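Local coordinates for protein putative NADH-depentdent flavin oxidoreductase (Cupriavidus metallidurans, PDB 5OCS) that probably works as an FMN-dependent ene-reductase of the Old Yellow Enzyme family, passing hydride from NADPH through the flavin to activated alkenes, at residues Leu71-Tyr74 and Asn78-Ala81; Gly32-Trp37 and Gly83-Ala88. One frame throughout, in Å; residues are numbered along the deposited sequence.

Contact 1 of 2, residues Leu71-Tyr74 and Asn78-Ala81; sequences LGLY and NEAA
Asn-78 reaches out of the first turn of helix 76-92 and sets OD1 over the ring of Tyr-74, above the ring centre and 3.2 Å from its plane. Amide and phenol planes stand 70° apart, so the amide does not stack on the ring and presents only its oxygen to the face. The same OD1 accepts from the backbone N of Tyr-74, N to OD1 2.8 Å, in a nearly straight bond (171°), the donor tilted slightly from the carbonyl plane. Tyr-74 CG sits between its own N and carbonyl carbon (chi1 53°), which folds the ring back over the oxygen its N-H holds. Beyond the amide, Leu-73 lays CD1 on the helix backbone, 3.6 Å from Glu-79 CA. The other end of the amide is held too: ND2 donates to Asn-33 OD1 and Glu-31 O, which fixes the amide's rotation. Glu-79, extended beyond CG, reaches across to helix 150-169, with salt bridges to Arg-166 and Arg-169. The contact thus ties the start of helix 76-92 to the loop that follows barrel strand 52-59, where Leu-71 and Leu-73 make backbone hydrogen bonds with Ala-59, and Leu-73 also packs on helix 150-169.

Contact 2 of 2, residues Gly32-Trp37 and Gly83-Ala88; sequences GNATDW and GRVLGA
Ala-34 turns its methyl onto Val-85, CB meeting CG2 at 4.2 Å in a loose apolar touch. The fold is the eight-stranded TIM barrel of the Old Yellow Enzymes, and here the loop between strand 19-21 and helix 36-46 leans on helix 76-92, which follows the next strand, 52-59. The contact is small, 69 Å² in all, with no hydrogen bond across it. Val-85 is buried, and its two branches differ in position: CG1 is anti to the backbone N (chi1 178°), whereas CG2, beside that N, is the branch that meets the loop. The carbonyl oxygen of Thr-35 also borders this methyl, at 4.5 Å. Val-85 packs further on His-38 and Leu-42, so the same side chain serves both the loop and the helix that grows from it. On the loop side, Ala-34 is flanked by Leu-71 and Ala-81 as well, making a patch of small and aliphatic groups. Past Thr-35 the chain enters helix 36-46 and approaches the subunit interface: Asp-36 accepts from Asn-91 and His-92 of the second subunit, and the Trp-37 ring meets Tyr-351 of that subunit edge-to-face. Thr-35 stands at the N-cap, its CB directed away from helix 76-92. OG1 lies between the backbone N and the carbonyl carbon (chi1 64°), where it can cap the helix; it donates a hydrogen bond to Ser-28 O and accepts a weak, bent capping bond from Trp-37 N, 3.3 Å long with an angle of 138° at the hydrogen.

Overall arrangement
Both contacts use helix 76-92, contact 1 near its start and contact 2 nearly two turns further on, with centres 9 Å apart on the same side of the chain's centre. In sequence the order is 32-37, 71-74, 78-81, 83-88, so the long-range contact 2 spans the local contact 1. They join directly where the loop part of 32-37 meets both segments of contact 1: Gly-72 N lies 2.9 Å from Gly-32 O, probably hydrogen-bonded. Together they pack the loops after the first two barrel strands, 19-21 and 52-59, against one outer helix, leading from the barrel wall to the dimer interface.

Contact 1 of 2, residues Leu71-Tyr74 and Asn78-Ala81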
loop_
_atom_site.group_PDB
_atom_site.type_symbol
_atom_site.label_atom_id
_atom_site.label_comp_id
_atom_site.label_asym_id
_atom_site.label_seq_id
_atom_site.Cartn_x
_atom_site.Cartn_y
_atom_site.Cartn_z
ATOM N N LEU D 71 -16.353 -6.575 8.321
ATOM C CA LEU D 71 -16.782 -5.205 8.071
ATOM C C LEU D 71 -18.317 -5.163 8.036
ATOM O O LEU D 71 -18.949 -6.102 7.543
ATOM C CB LEU D 71 -16.183 -4.671 6.757
ATOM C CG LEU D 71 -16.304 -3.154 6.613
ATOM C CD1 LEU D 71 -15.492 -2.400 7.671
ATOM C CD2 LEU D 71 -15.913 -2.769 5.195
ATOM N N GLY D 72 -18.885 -4.131 8.643
ATOM C CA GLY D 72 -20.314 -3.939 8.687
ATOM C C GLY D 72 -20.714 -2.529 8.303
ATOM O O GLY D 72 -19.899 -1.601 8.330
ATOM N N LEU D 73 -21.970 -2.373 7.933
ATOM C CA LEU D 73 -22.558 -1.056 7.739
ATOM C C LEU D 73 -23.974 -1.016 8.280
ATOM O O LEU D 73 -24.952 -0.779 7.531
ATOM C CB LEU D 73 -22.498 -0.696 6.262
ATOM C CG LEU D 73 -22.734 0.767 5.936
ATOM C CD1 LEU D 73 -21.845 1.692 6.777
ATOM C CD2 LEU D 73 -22.546 0.997 4.445
ATOM N N TYR D 74 -24.071 -1.295 9.570
ATOM C CA TYR D 74 -25.358 -1.560 10.195
ATOM C C TYR D 74 -25.668 -0.648 11.370
ATOM O O TYR D 74 -26.694 -0.819 12.055
ATOM C CB TYR D 74 -25.516 -3.068 10.517
ATOM C CG TYR D 74 -24.394 -3.726 11.328
ATOM C CD1 TYR D 74 -24.152 -3.385 12.660
ATOM C CD2 TYR D 74 -23.592 -4.711 10.773
ATOM C CE1 TYR D 74 -23.139 -4.010 13.405
ATOM C CE2 TYR D 74 -22.590 -5.364 11.505
ATOM C CZ TYR D 74 -22.363 -5.015 12.823
ATOM O OH TYR D 74 -21.361 -5.643 13.525
ATOM N N ASN D 78 -20.363 2.198 12.484
ATOM C CA ASN D 78 -19.854 1.523 11.268
ATOM C C ASN D 78 -19.697 2.538 10.140
ATOM O O ASN D 78 -18.679 2.558 9.423
ATOM C CB ASN D 78 -20.820 0.455 10.731
ATOM C CG ASN D 78 -20.924 -0.807 11.545
ATOM O OD1 ASN D 78 -21.743 -1.664 11.148
ATOM N ND2 ASN D 78 -20.123 -0.997 12.615
ATOM N N GLU D 79 -20.707 3.379 9.999
ATOM C CA GLU D 79 -20.734 4.392 8.922
ATOM C C GLU D 79 -19.602 5.401 9.079
ATOM O O GLU D 79 -18.870 5.671 8.128
ATOM C CB GLU D 79 -22.078 5.104 8.825
ATOM C CG GLU D 79 -22.204 6.037 7.608
ATOM C CD GLU D 79 -23.604 6.608 7.491
ATOM O OE1 GLU D 79 -24.572 6.053 8.126
ATOM O OE2 GLU D 79 -23.744 7.637 6.788
ATOM N N ALA D 80 -19.454 5.946 10.270
ATOM C CA ALA D 80 -18.366 6.875 10.552
ATOM C C ALA D 80 -16.977 6.277 10.314
ATOM O O ALA D 80 -16.132 6.942 9.739
ATOM C CB ALA D 80 -18.438 7.432 11.987
ATOM N N ALA D 81 -16.749 5.048 10.765
ATOM C CA ALA D 81 -15.438 4.370 10.611
ATOM C C ALA D 81 -15.092 4.159 9.141
ATOM O O ALA D 81 -13.987 4.451 8.693
ATOM C CB ALA D 81 -15.417 3.036 11.356
#

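Contact 2 of 2, residues Gly32-Trp37 and Gly83-Ala88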
loop_
_atom_site.group_PDB
_atom_site.type_symbol
_atom_site.label_atom_id
_atom_site.label_comp_id
_atom_site.label_asym_id
_atom_site.label_seq_id
_atom_site.Cartn_x
_atom_site.Cartn_y
_atom_site.Cartn_z
ATOM N N GLY D 32 -18.017 -4.397 13.444
ATOM C CA GLY D 32 -18.409 -3.930 12.109
ATOM C C GLY D 32 -17.604 -2.703 11.709
ATOM O O GLY D 32 -17.615 -2.308 10.555
ATOM N N ASN D 33 -16.911 -2.085 12.658
ATOM C CA ASN D 33 -16.174 -0.870 12.383
ATOM C C ASN D 33 -14.830 -1.079 11.689
ATOM O O ASN D 33 -13.971 -1.827 12.168
ATOM C CB ASN D 33 -15.897 -0.101 13.692
ATOM C CG ASN D 33 -17.151 0.308 14.408
ATOM O OD1 ASN D 33 -18.108 0.754 13.818
ATOM N ND2 ASN D 33 -17.134 0.166 15.703
ATOM N N ALA D 34 -14.636 -0.363 10.594
ATOM C CA ALA D 34 -13.350 -0.315 9.950
ATOM C C ALA D 34 -12.298 0.167 10.924
ATOM O O ALA D 34 -12.571 0.986 11.812
ATOM C CB ALA D 34 -13.383 0.588 8.719
ATOM N N THR D 35 -11.093 -0.346 10.743
ATOM C CA THR D 35 -9.942 -0.044 11.612
ATOM C C THR D 35 -8.824 0.563 10.788
ATOM O O THR D 35 -8.965 0.780 9.588
ATOM C CB THR D 35 -9.437 -1.309 12.323
ATOM O OG1 THR D 35 -8.936 -2.242 11.338
ATOM C CG2 THR D 35 -10.559 -1.968 13.095
ATOM N N ASP D 36 -7.700 0.804 11.431
ATOM C CA ASP D 36 -6.539 1.326 10.729
ATOM C C ASP D 36 -6.113 0.408 9.588
ATOM O O ASP D 36 -5.611 0.884 8.564
ATOM C CB ASP D 36 -5.355 1.613 11.675
ATOM C CG ASP D 36 -4.897 0.403 12.560
ATOM O OD1 ASP D 36 -5.338 -0.794 12.407
ATOM O OD2 ASP D 36 -4.033 0.655 13.480
ATOM N N TRP D 37 -6.363 -0.889 9.730
ATOM C CA TRP D 37 -6.048 -1.822 8.643
ATOM C C TRP D 37 -6.752 -1.408 7.353
ATOM O O TRP D 37 -6.150 -1.463 6.268
ATOM C CB TRP D 37 -6.464 -3.251 8.995
ATOM C CG TRP D 37 -6.229 -4.174 7.832
ATOM C CD1 TRP D 37 -7.161 -4.658 6.967
ATOM C CD2 TRP D 37 -4.969 -4.578 7.326
ATOM N NE1 TRP D 37 -6.560 -5.392 5.993
ATOM C CE2 TRP D 37 -5.208 -5.355 6.184
ATOM C CE3 TRP D 37 -3.658 -4.387 7.741
ATOM C CZ2 TRP D 37 -4.198 -5.934 5.472
ATOM C CZ3 TRP D 37 -2.648 -4.997 7.032
ATOM C CH2 TRP D 37 -2.917 -5.748 5.909
ATOM N N GLY D 83 -16.395 5.942 6.658
ATOM C CA GLY D 83 -16.282 7.305 6.139
ATOM C C GLY D 83 -14.879 7.869 6.315
ATOM O O GLY D 83 -14.378 8.575 5.396
ATOM N N ARG D 84 -14.224 7.554 7.444
ATOM C CA ARG D 84 -12.832 8.015 7.656
ATOM C C ARG D 84 -11.882 7.435 6.616
ATOM O O ARG D 84 -11.055 8.148 6.043
ATOM C CB ARG D 84 -12.334 7.679 9.045
ATOM C CG ARG D 84 -12.973 8.540 10.130
ATOM C CD ARG D 84 -12.278 8.349 11.509
ATOM N NE ARG D 84 -12.741 7.153 12.211
ATOM C CZ ARG D 84 -13.882 7.057 12.924
ATOM N NH1 ARG D 84 -14.192 5.904 13.494
ATOM N NH2 ARG D 84 -14.727 8.092 13.060
ATOM N N VAL D 85 -12.042 6.158 6.337
ATOM C CA VAL D 85 -11.256 5.489 5.291
ATOM C C VAL D 85 -11.552 6.077 3.927
ATOM O O VAL D 85 -10.624 6.417 3.162
ATOM C CB VAL D 85 -11.526 3.967 5.275
ATOM C CG1 VAL D 85 -10.746 3.303 4.158
ATOM C CG2 VAL D 85 -11.094 3.338 6.589
ATOM N N LEU D 86 -12.833 6.202 3.589
ATOM C CA LEU D 86 -13.182 6.764 2.272
ATOM C C LEU D 86 -12.659 8.180 2.075
ATOM O O LEU D 86 -12.274 8.551 0.994
ATOM C CB LEU D 86 -14.712 6.778 2.060
ATOM C CG LEU D 86 -15.341 5.411 1.955
ATOM C CD1 LEU D 86 -16.857 5.507 2.137
ATOM C CD2 LEU D 86 -14.999 4.768 0.605
ATOM N N GLY D 87 -12.650 8.991 3.127
ATOM C CA GLY D 87 -12.202 10.371 2.973
ATOM C C GLY D 87 -10.724 10.465 2.584
ATOM O O GLY D 87 -10.318 11.333 1.778
ATOM N N ALA D 88 -9.933 9.549 3.118
ATOM C CA ALA D 88 -8.519 9.435 2.770
ATOM C C ALA D 88 -8.375 8.980 1.318
ATOM O O ALA D 88 -7.564 9.488 0.536
ATOM C CB ALA D 88 -7.871 8.429 3.647
#